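Local coordinates for protein (S)-2-haloacid dehalogenase 4A (Burkholderia cepacia, PDB 2NO4) that catalyses the hydrolytic dehalogenation of short-chain (S)-2-haloalkanoic acids to (R)-2-hydroxyalkanoic acids, with inversion of configuration, at residues M33-E38 and M98-E103; D37-S42 and Y85-R90; W189-A194 and A216-Q221. All blocks are in the same frame, centred on the assembly; numbering follows the deposited sequence. Where two conformers were deposited one is given.

Contact 1. Residues M33-E38 and M98-E103; sequences MRNADE and MSAYKE
Arg34 and Asn35 each carry CG beside the backbone N and anti to the carbonyl carbon (chi1 -62° and -66°), on CB atoms that already point from the turn at 33-36 toward the 98-103 segment. The Arg34 chain then bends at chi3 (-79°), and the bend swings its guanidinium to the last turn of helix 90-102. There NH2 is the atom that arrives, 3.5 Å from Glu103 O and 3.7 Å from Ala100 O, with both oxygens oblique to the guanidinium. Neither approach amounts to a hydrogen bond, but a positive group near carbonyls at the C-terminal end of a helix would probably be favoured electrostatically.

The methyl group of Ala100 touches both polar ends, its CB lying 3.9 Å from Arg34 NH2 and 3.7 Å from Asn35 ND2. The closest CA atoms of the two backbones, those of Arg34 and Ala100, are 8.0 Å apart. The buried Asn35 amide is satisfied elsewhere: ND2 donates to Ala31 O, while OD1 accepts a bond from Arg96 NE on helix 90-102. One residue further round the helix, Tyr101 points away from the turn and packs against Tyr22, a substrate-binding residue. The arrangement joins the turn leading into helix 36-39 to the C-terminal end of helix 90-102, within the helical cap domain inserted after the first strand of the Rossmann-like core of the HAD fold.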
# COMPACT_ATOMS: atom_id res chain seq x y z
N MET B 33 3.33 20.90 4.92
CA MET B 33 4.03 21.70 5.94
C MET B 33 3.97 23.19 5.63
O MET B 33 3.71 24.01 6.52
CB MET B 33 5.48 21.23 6.05
CG MET B 33 6.09 21.23 7.46
SD MET B 33 7.65 20.27 7.47
CE MET B 33 7.05 18.61 7.84
N ARG B 34 4.16 23.54 4.37
CA ARG B 34 4.10 24.93 3.94
C ARG B 34 2.69 25.54 3.99
O ARG B 34 2.55 26.75 3.91
CB ARG B 34 4.74 25.06 2.56
CG ARG B 34 6.25 24.66 2.62
CD ARG B 34 7.11 25.24 1.48
NE ARG B 34 6.98 24.52 0.21
CZ ARG B 34 6.18 24.89 -0.80
NH1 ARG B 34 5.41 25.98 -0.68
NH2 ARG B 34 6.14 24.17 -1.93
N ASN B 35 1.66 24.71 4.12
CA ASN B 35 0.27 25.15 4.11
C ASN B 35 -0.46 24.66 5.37
O ASN B 35 -1.67 24.53 5.38
CB ASN B 35 -0.44 24.60 2.88
CG ASN B 35 0.10 25.16 1.59
OD1 ASN B 35 -0.31 26.25 1.15
ND2 ASN B 35 1.03 24.43 0.95
N ALA B 36 0.32 24.36 6.40
CA ALA B 36 -0.19 23.76 7.62
C ALA B 36 -1.24 24.66 8.31
O ALA B 36 -2.28 24.18 8.77
CB ALA B 36 0.96 23.43 8.55
N ASP B 37 -0.99 25.98 8.34
CA ASP B 37 -1.93 26.96 8.94
C ASP B 37 -3.30 26.96 8.25
O ASP B 37 -4.34 27.07 8.90
CB ASP B 37 -1.35 28.41 8.91
CG ASP B 37 -0.09 28.58 9.78
OD1 ASP B 37 0.32 27.65 10.51
OD2 ASP B 37 0.50 29.69 9.74
N GLU B 38 -3.29 26.88 6.93
CA GLU B 38 -4.47 26.78 6.12
C GLU B 38 -5.22 25.47 6.38
O GLU B 38 -6.45 25.45 6.35
CB GLU B 38 -4.10 26.89 4.63
CG GLU B 38 -3.52 28.26 4.19
CD GLU B 38 -1.98 28.40 4.29
OE1 GLU B 38 -1.42 29.13 3.44
OE2 GLU B 38 -1.31 27.83 5.19
N MET B 98 -1.99 20.78 -4.25
CA MET B 98 -1.51 20.28 -5.56
C MET B 98 -0.44 21.19 -6.19
O MET B 98 0.54 20.69 -6.75
CB MET B 98 -2.69 20.04 -6.52
CG MET B 98 -3.64 18.90 -6.11
SD MET B 98 -2.86 17.27 -5.85
CE MET B 98 -2.44 16.75 -7.53
N SER B 99 -0.60 22.52 -6.09
CA SER B 99 0.43 23.45 -6.58
C SER B 99 1.71 23.30 -5.80
O SER B 99 2.78 23.35 -6.38
CB SER B 99 0.00 24.91 -6.48
OG SER B 99 -1.16 25.08 -7.23
N ALA B 100 1.60 23.10 -4.49
CA ALA B 100 2.77 22.90 -3.67
C ALA B 100 3.47 21.59 -4.02
O ALA B 100 4.69 21.52 -4.03
CB ALA B 100 2.39 22.96 -2.18
N TYR B 101 2.70 20.57 -4.36
CA TYR B 101 3.26 19.28 -4.70
C TYR B 101 4.00 19.37 -6.03
O TYR B 101 5.03 18.71 -6.24
CB TYR B 101 2.14 18.21 -4.80
CG TYR B 101 2.69 16.82 -4.50
CD1 TYR B 101 2.59 16.28 -3.21
CD2 TYR B 101 3.37 16.08 -5.49
CE1 TYR B 101 3.12 15.03 -2.92
CE2 TYR B 101 3.91 14.84 -5.20
CZ TYR B 101 3.77 14.33 -3.91
OH TYR B 101 4.29 13.11 -3.62
N LYS B 102 3.47 20.19 -6.93
CA LYS B 102 4.04 20.32 -8.27
C LYS B 102 5.44 20.89 -8.16
O LYS B 102 6.28 20.60 -8.99
CB LYS B 102 3.14 21.20 -9.16
CG LYS B 102 3.29 20.86 -10.62
CD LYS B 102 2.25 21.53 -11.50
CE LYS B 102 2.76 21.45 -12.93
NZ LYS B 102 1.86 22.09 -13.93
N GLU B 103 5.69 21.67 -7.11
CA GLU B 103 7.01 22.20 -6.82
C GLU B 103 7.53 21.88 -5.40
O GLU B 103 7.92 22.77 -4.63
CB GLU B 103 7.03 23.69 -7.15
CG GLU B 103 6.64 23.90 -8.64
CD GLU B 103 6.89 25.30 -9.19
OE1 GLU B 103 7.24 26.24 -8.41
OE2 GLU B 103 6.75 25.43 -10.44

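Contact 2. Residues D37-S42 and Y85-R90; sequences DEVGAS and YHLEDR. With SO4 (sulfate ion), chain J.
The two backbones run antiparallel, Val39 facing Leu87 with CA atoms 7.6 Å apart and Ser42 facing Tyr85 with CA atoms 7.2 Å apart. Leu87 reaches across with both methyls: CD2 lies against the backbone, 3.4 Å from Val39 O, and CD1 meets Val39 CG1 at 4.0 Å. Val39 offers that branch because CG1 stands anti to its backbone N (chi1 173°). Leu46 of helix 43-63 touches both side chains and adds to the apolar packing. The first segment includes the end of helix 36-39, which Gly40 leaves with positive phi, and the second follows helix 70-84, which His86 closes in a Schellman motif, so the contact brings together two helix C-termini of the cap domain. Ser42 OG approaches the Tyr85 ring obliquely, 3.5 Å from CD2. A water linked to this hydroxyl also donates to Tyr85 O at 2.8 Å, and a second water joins Glu38 O, weakly, to Glu88 O. Further out, Arg90 binds a sulfate, probably from the crystallisation liquor, through NE to O3 (N-H...O 163°) and NH2 to O4 (167°); Arg83 NH2 is another donor to the ion.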
# COMPACT_ATOMS: atom_id res chain seq x y z
N ASP B 37 -0.99 25.98 8.34
CA ASP B 37 -1.93 26.96 8.94
C ASP B 37 -3.30 26.96 8.25
O ASP B 37 -4.34 27.07 8.90
CB ASP B 37 -1.35 28.41 8.91
CG ASP B 37 -0.09 28.58 9.78
OD1 ASP B 37 0.32 27.65 10.51
OD2 ASP B 37 0.50 29.69 9.74
N GLU B 38 -3.29 26.88 6.93
CA GLU B 38 -4.47 26.78 6.12
C GLU B 38 -5.22 25.47 6.38
O GLU B 38 -6.45 25.45 6.35
CB GLU B 38 -4.10 26.89 4.63
CG GLU B 38 -3.52 28.26 4.19
CD GLU B 38 -1.98 28.40 4.29
OE1 GLU B 38 -1.42 29.13 3.44
OE2 GLU B 38 -1.31 27.83 5.19
N VAL B 39 -4.50 24.36 6.63
CA VAL B 39 -5.16 23.08 6.86
C VAL B 39 -5.75 23.01 8.28
O VAL B 39 -6.84 22.46 8.48
CB VAL B 39 -4.20 21.85 6.58
CG1 VAL B 39 -4.84 20.50 6.98
CG2 VAL B 39 -3.78 21.82 5.09
N GLY B 40 -5.02 23.54 9.26
CA GLY B 40 -5.44 23.42 10.65
C GLY B 40 -4.78 22.22 11.29
O GLY B 40 -3.86 21.62 10.69
N ALA B 41 -5.25 21.85 12.48
CA ALA B 41 -4.53 20.91 13.34
C ALA B 41 -4.44 19.45 12.82
O ALA B 41 -3.71 18.64 13.38
CB ALA B 41 -5.08 20.98 14.79
N SER B 42 -5.17 19.13 11.76
CA SER B 42 -5.10 17.82 11.08
C SER B 42 -3.97 17.68 10.08
O SER B 42 -3.85 16.62 9.46
CB SER B 42 -6.39 17.56 10.30
OG SER B 42 -7.37 17.18 11.24
N TYR B 85 -10.93 14.01 6.48
CA TYR B 85 -10.76 14.98 7.57
C TYR B 85 -11.87 16.04 7.66
O TYR B 85 -11.81 16.96 8.51
CB TYR B 85 -9.32 15.54 7.63
CG TYR B 85 -8.41 14.46 8.19
CD1 TYR B 85 -7.75 13.55 7.34
CD2 TYR B 85 -8.32 14.27 9.58
CE1 TYR B 85 -6.98 12.51 7.85
CE2 TYR B 85 -7.54 13.26 10.11
CZ TYR B 85 -6.88 12.38 9.26
OH TYR B 85 -6.17 11.37 9.83
N HIS B 86 -12.86 15.89 6.76
CA HIS B 86 -14.05 16.76 6.64
C HIS B 86 -13.62 18.23 6.62
O HIS B 86 -14.16 19.07 7.37
CB HIS B 86 -15.02 16.55 7.82
CG HIS B 86 -15.85 15.31 7.76
ND1 HIS B 86 -15.44 14.15 7.12
CD2 HIS B 86 -17.04 15.02 8.33
CE1 HIS B 86 -16.38 13.23 7.25
NE2 HIS B 86 -17.35 13.72 7.99
N LEU B 87 -12.64 18.57 5.79
CA LEU B 87 -12.05 19.91 5.89
C LEU B 87 -12.96 20.98 5.26
O LEU B 87 -13.65 20.71 4.29
CB LEU B 87 -10.64 19.92 5.33
CG LEU B 87 -9.65 19.40 6.39
CD1 LEU B 87 -8.37 18.95 5.76
CD2 LEU B 87 -9.35 20.48 7.41
N GLU B 88 -13.00 22.17 5.87
CA GLU B 88 -13.59 23.32 5.21
C GLU B 88 -12.74 23.77 3.99
O GLU B 88 -11.51 23.71 4.02
CB GLU B 88 -13.73 24.47 6.21
CG GLU B 88 -14.16 25.77 5.58
CD GLU B 88 -14.25 26.93 6.57
OE1 GLU B 88 -14.94 27.93 6.24
OE2 GLU B 88 -13.64 26.85 7.67
N ASP B 89 -13.43 24.22 2.94
CA ASP B 89 -12.81 24.78 1.73
C ASP B 89 -11.85 23.78 1.09
O ASP B 89 -10.68 24.09 0.85
CB ASP B 89 -12.12 26.14 1.99
CG ASP B 89 -11.60 26.82 0.68
OD1 ASP B 89 -12.09 26.50 -0.44
OD2 ASP B 89 -10.68 27.67 0.78
N ARG B 90 -12.36 22.58 0.81
CA ARG B 90 -11.56 21.54 0.17
C ARG B 90 -11.11 21.94 -1.23
O ARG B 90 -10.00 21.62 -1.63
CB ARG B 90 -12.30 20.20 0.17
CG ARG B 90 -12.48 19.62 1.58
CD ARG B 90 -12.89 18.19 1.50
NE ARG B 90 -14.29 17.98 1.14
CZ ARG B 90 -15.31 18.04 2.01
NH1 ARG B 90 -15.10 18.38 3.27
NH2 ARG B 90 -16.54 17.81 1.62
S SO4 J . -15.59 17.69 -2.36
O1 SO4 J . -15.32 19.12 -2.55
O2 SO4 J . -15.81 17.04 -3.63
O3 SO4 J . -14.41 17.11 -1.73
O4 SO4 J . -16.79 17.47 -1.56
O HOH W 1 -9.74 25.23 6.03
O HOH W 2 -10.22 18.24 10.36

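Contact 3. Residues W189-A194 and A216-Q221; sequences WDLGGA and APLKHQ
A water between Leu191 and Ala216 bridges the two backbones, lying 2.8 Å from Leu191 O and 2.7 Å from Ala216 O. It is placed to donate to both carbonyls, but the acceptors around it outnumber its protons, and the two bonds may not both be made at all times. Close to this bridge, Ala216 directs its methyl group at the helix backbone, where CB comes within 3.5 Å of Gly192 O and 4.0 Å of Gly192 CA. The CA atoms of Gly192 and Ala216 are 5.4 Å apart.

Leu218 makes the apolar half of the contact with one methyl. CD2 is inserted against Leu191, 3.9 Å from CB; the two leucine side chains lie at an oblique angle to one another. With CG of Leu191 beside the backbone N (chi1 -59°), its delta carbons CD1 and CD2 also lie near Leu218 CD2, at 4.0 and 4.1 Å. Arg203 of strand 200-204 touches both leucines. Helix 188-197 thus packs on the segment leading into strand 220-222, at the outer edge of the parallel Rossmann-like sheet. The contact is therefore apolar and water-mediated and carries no charged pair between its segments, whereas Asp190 on the same helix forms a salt bridge with Lys161 and a hydrogen bond with Tyr167, near the nucleophile Asp20.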
# COMPACT_ATOMS: atom_id res chain seq x y z
N TRP B 189 10.13 -0.10 0.37
CA TRP B 189 9.50 -0.97 -0.62
C TRP B 189 10.23 -0.87 -2.00
O TRP B 189 10.33 -1.83 -2.74
CB TRP B 189 7.97 -0.63 -0.75
CG TRP B 189 7.68 0.82 -0.90
CD1 TRP B 189 7.37 1.69 0.11
CD2 TRP B 189 7.73 1.62 -2.11
NE1 TRP B 189 7.23 2.96 -0.37
CE2 TRP B 189 7.43 2.96 -1.73
CE3 TRP B 189 7.98 1.33 -3.47
CZ2 TRP B 189 7.41 4.04 -2.65
CZ3 TRP B 189 7.96 2.43 -4.41
CH2 TRP B 189 7.66 3.75 -3.98
N ASP B 190 10.74 0.31 -2.30
CA ASP B 190 11.46 0.63 -3.52
C ASP B 190 12.85 -0.00 -3.46
O ASP B 190 13.30 -0.60 -4.44
CB ASP B 190 11.52 2.16 -3.64
CG ASP B 190 12.07 2.65 -4.99
OD1 ASP B 190 12.08 1.88 -5.99
OD2 ASP B 190 12.48 3.85 -5.02
N LEU B 191 13.52 0.11 -2.32
CA LEU B 191 14.78 -0.64 -2.07
C LEU B 191 14.56 -2.17 -2.14
O LEU B 191 15.41 -2.88 -2.64
CB LEU B 191 15.44 -0.24 -0.74
CG LEU B 191 15.78 1.27 -0.68
CD1 LEU B 191 15.75 1.72 0.78
CD2 LEU B 191 17.11 1.58 -1.37
N GLY B 192 13.44 -2.65 -1.61
CA GLY B 192 13.11 -4.07 -1.69
C GLY B 192 12.99 -4.53 -3.13
O GLY B 192 13.62 -5.50 -3.50
N GLY B 193 12.23 -3.79 -3.94
CA GLY B 193 12.07 -4.09 -5.36
C GLY B 193 13.36 -4.01 -6.17
O GLY B 193 13.66 -4.93 -6.94
N ALA B 194 14.10 -2.90 -5.99
CA ALA B 194 15.37 -2.66 -6.65
C ALA B 194 16.44 -3.69 -6.28
O ALA B 194 17.20 -4.14 -7.14
CB ALA B 194 15.88 -1.22 -6.31
N ALA B 216 15.73 -8.58 0.81
CA ALA B 216 16.57 -7.89 -0.16
C ALA B 216 17.53 -6.95 0.60
O ALA B 216 17.26 -5.73 0.75
CB ALA B 216 15.72 -7.11 -1.23
N PRO B 217 18.66 -7.51 1.09
CA PRO B 217 19.55 -6.69 1.93
C PRO B 217 20.11 -5.45 1.21
O PRO B 217 20.39 -5.49 -0.01
CB PRO B 217 20.71 -7.63 2.28
CG PRO B 217 20.29 -8.99 1.87
CD PRO B 217 19.18 -8.88 0.88
N LEU B 218 20.31 -4.40 1.99
CA LEU B 218 20.94 -3.18 1.50
C LEU B 218 22.43 -3.38 1.40
O LEU B 218 23.03 -4.12 2.18
CB LEU B 218 20.67 -2.04 2.48
CG LEU B 218 19.19 -1.73 2.74
CD1 LEU B 218 19.13 -0.82 3.96
CD2 LEU B 218 18.55 -1.04 1.49
N LYS B 219 23.03 -2.75 0.40
CA LYS B 219 24.48 -2.62 0.36
C LYS B 219 24.98 -1.67 1.45
O LYS B 219 26.00 -1.97 2.08
CB LYS B 219 24.98 -2.17 -1.02
CG LYS B 219 25.11 -3.31 -1.98
CD LYS B 219 26.24 -4.23 -1.53
CE LYS B 219 26.65 -5.17 -2.65
NZ LYS B 219 25.60 -6.21 -2.94
N HIS B 220 24.25 -0.58 1.68
CA HIS B 220 24.60 0.39 2.69
C HIS B 220 23.35 1.15 3.09
O HIS B 220 22.38 1.20 2.37
CB HIS B 220 25.70 1.36 2.22
CG HIS B 220 26.74 1.69 3.27
ND1 HIS B 220 26.48 2.51 4.35
CD2 HIS B 220 28.04 1.34 3.38
CE1 HIS B 220 27.57 2.64 5.08
NE2 HIS B 220 28.53 1.92 4.52
N GLN B 221 23.42 1.77 4.25
CA GLN B 221 22.45 2.74 4.76
C GLN B 221 23.20 3.95 5.34
O GLN B 221 24.18 3.78 6.06
CB GLN B 221 21.59 2.12 5.87
CG GLN B 221 20.56 3.08 6.48
CD GLN B 221 19.59 2.35 7.40
OE1 GLN B 221 18.46 2.10 7.03
NE2 GLN B 221 20.05 1.99 8.57
O HOH W 3 17.56 -3.74 -1.06

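In the fold
The segments of contacts 1 and 2 overlap at Asp37 and Glu38, contact 1 using the turn before helix 36-39 and contact 2 its C-terminal end; their centres are 12 Å apart in the helical region. Contact 3 belongs to the parallel-sheet core, about 30 Å from contact 1 and 36 Å from contact 2 between centres, on the opposite side of the chain's centre. It is the buried one of the three, whereas the other two are partly buried. Chemistry follows place: contact 1 sets an arginine near carbonyls at a helix end, contact 2 mixes leucine-valine packing with waters, and contact 3 combines close glycine-alanine packing with a bridging water.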